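Local coordinates for protein mitochondrial ubiquitin ligase activator of NFKB 1 (Homo sapiens, PDB 6M2D) that acts as a RING-type E3 ubiquitin and SUMO ligase of the mitochondrial outer membrane, passing ubiquitin from an E2 conjugating enzyme to substrate lysines, at residues A[8-13]-A[26-31]. Numbering follows the deposited sequence.
Sequences VVCLSS and CSCTEC. With ZN (zinc ion), chain G.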
loop_
_atom_site.group_PDB
_atom_site.type_symbol
_atom_site.label_atom_id
_atom_site.label_comp_id
_atom_site.label_asym_id
_atom_site.label_seq_id
_atom_site.Cartn_x
_atom_site.Cartn_y
_atom_site.Cartn_z
ATOM N N VAL A 8 -5.584 3.602 -2.209
ATOM C CA VAL A 8 -5.408 4.888 -2.888
ATOM C C VAL A 8 -5.038 4.741 -4.353
ATOM O O VAL A 8 -5.009 5.745 -5.075
ATOM C CB VAL A 8 -4.334 5.771 -2.216
ATOM C CG1 VAL A 8 -4.594 5.902 -0.728
ATOM C CG2 VAL A 8 -2.940 5.226 -2.507
ATOM N N VAL A 9 -4.760 3.524 -4.809
ATOM C CA VAL A 9 -4.339 3.268 -6.182
ATOM C C VAL A 9 -5.509 2.839 -7.061
ATOM O O VAL A 9 -5.746 3.422 -8.120
ATOM C CB VAL A 9 -3.210 2.215 -6.194
ATOM C CG1 VAL A 9 -2.685 1.999 -7.614
ATOM C CG2 VAL A 9 -2.088 2.638 -5.235
ATOM N N CYS A 10 -6.244 1.805 -6.652
ATOM C CA CYS A 10 -7.382 1.342 -7.445
ATOM C C CYS A 10 -8.702 1.956 -7.001
ATOM O O CYS A 10 -9.633 2.041 -7.812
ATOM C CB CYS A 10 -7.498 -0.187 -7.391
ATOM S SG CYS A 10 -7.887 -0.909 -5.759
ATOM N N LEU A 11 -8.806 2.381 -5.741
ATOM C CA LEU A 11 -10.063 2.833 -5.147
ATOM C C LEU A 11 -11.148 1.755 -5.176
ATOM O O LEU A 11 -12.341 2.072 -5.112
ATOM C CB LEU A 11 -10.589 4.098 -5.832
ATOM C CG LEU A 11 -9.979 5.433 -5.429
ATOM C CD1 LEU A 11 -10.583 6.515 -6.301
ATOM C CD2 LEU A 11 -10.193 5.739 -3.951
ATOM N N SER A 12 -10.758 0.481 -5.273
ATOM C CA SER A 12 -11.712 -0.612 -5.416
ATOM C C SER A 12 -11.591 -1.691 -4.362
ATOM O O SER A 12 -12.566 -2.420 -4.149
ATOM C CB SER A 12 -11.570 -1.283 -6.789
ATOM O OG SER A 12 -11.968 -0.374 -7.783
ATOM N N SER A 13 -10.423 -1.848 -3.742
ATOM C CA SER A 13 -10.237 -2.752 -2.623
ATOM C C SER A 13 -9.865 -1.938 -1.392
ATOM O O SER A 13 -9.357 -0.818 -1.494
ATOM C CB SER A 13 -9.155 -3.809 -2.919
ATOM O OG SER A 13 -9.537 -4.649 -4.003
ATOM N N CYS A 26 -1.655 2.366 2.626
ATOM C CA CYS A 26 -2.408 3.019 1.562
ATOM C C CYS A 26 -2.880 2.093 0.454
ATOM O O CYS A 26 -3.600 2.570 -0.426
ATOM C CB CYS A 26 -1.576 4.137 0.909
ATOM S SG CYS A 26 0.016 3.569 0.266
ATOM N N SER A 27 -2.509 0.815 0.439
ATOM C CA SER A 27 -2.714 0.026 -0.766
ATOM C C SER A 27 -3.270 -1.355 -0.440
ATOM O O SER A 27 -3.027 -1.903 0.638
ATOM C CB SER A 27 -1.394 -0.111 -1.555
ATOM O OG SER A 27 -1.476 -1.144 -2.523
ATOM N N CYS A 28 -4.024 -1.913 -1.389
ATOM C CA CYS A 28 -4.368 -3.323 -1.335
ATOM C C CYS A 28 -3.204 -4.148 -1.867
ATOM O O CYS A 28 -2.228 -3.615 -2.402
ATOM C CB CYS A 28 -5.627 -3.609 -2.146
ATOM S SG CYS A 28 -5.399 -3.488 -3.944
ATOM N N THR A 29 -3.317 -5.474 -1.740
ATOM C CA THR A 29 -2.191 -6.328 -2.111
ATOM C C THR A 29 -2.008 -6.395 -3.625
ATOM O O THR A 29 -0.874 -6.427 -4.117
ATOM C CB THR A 29 -2.364 -7.735 -1.536
ATOM O OG1 THR A 29 -2.795 -7.649 -0.173
ATOM C CG2 THR A 29 -1.037 -8.478 -1.582
ATOM N N GLU A 30 -3.110 -6.423 -4.382
ATOM C CA GLU A 30 -2.998 -6.516 -5.837
ATOM C C GLU A 30 -2.303 -5.293 -6.416
ATOM O O GLU A 30 -1.464 -5.411 -7.317
ATOM C CB GLU A 30 -4.384 -6.697 -6.461
ATOM C CG GLU A 30 -4.712 -8.140 -6.828
ATOM C CD GLU A 30 -6.053 -8.278 -7.533
ATOM O OE1 GLU A 30 -6.550 -7.265 -8.076
ATOM O OE2 GLU A 30 -6.613 -9.400 -7.528
ATOM N N CYS A 31 -2.612 -4.113 -5.888
ATOM C CA CYS A 31 -2.000 -2.901 -6.416
ATOM C C CYS A 31 -0.514 -2.851 -6.089
ATOM O O CYS A 31 0.290 -2.380 -6.906
ATOM C CB CYS A 31 -2.726 -1.680 -5.868
ATOM S SG CYS A 31 -4.264 -1.381 -6.761
HETATM ZN ZN ZN G . -5.683 -1.370 -4.956
#
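Cys-26 meets Val-8 first through its backbone: Val-8 N donates to Cys-26 O at 2.9 Å, with an N-H...O angle of 175°, so the bond is almost straight. Both methyls of Val-8 touch Cys-26 CB and O, Val-8 CG2 lying 3.8 Å from Cys-26 CB, while Pro-42 touches both side chains. At Cys-28 the contact passes to the metal. Cys-28 SG binds zinc at 2.4 Å, and Cys-28 CB rests 3.6 Å from Ser-13 CB. Cys-28 is also the N-cap of helix 29-34, its SG accepting from Cys-31 N at 3.5 Å; one thiolate therefore serves both metal and helix start. This is the Cys4 site of the RING cross-brace: Cys-7 and Cys-10 supply one CxxC pair, Cys-28 and Cys-31 the other, with Cys-22 and His-24 of the second zinc site between them in sequence. Within 8-13, Cys-10 SG, itself a zinc ligand, accepts from Ser-12 N at 3.2 Å and more weakly from Ser-13 N, bonds that probably temper the thiolate's charge. With SG anti to its carbonyl carbon (chi1 -79°), Cys-31 presents the sulfur to zinc from the helix's first turn. Cys-31 SG also comes 3.5 Å from Cys-10 CB, while Val-9 CB and CG1 touch Cys-31 SG, CB at 3.8 Å.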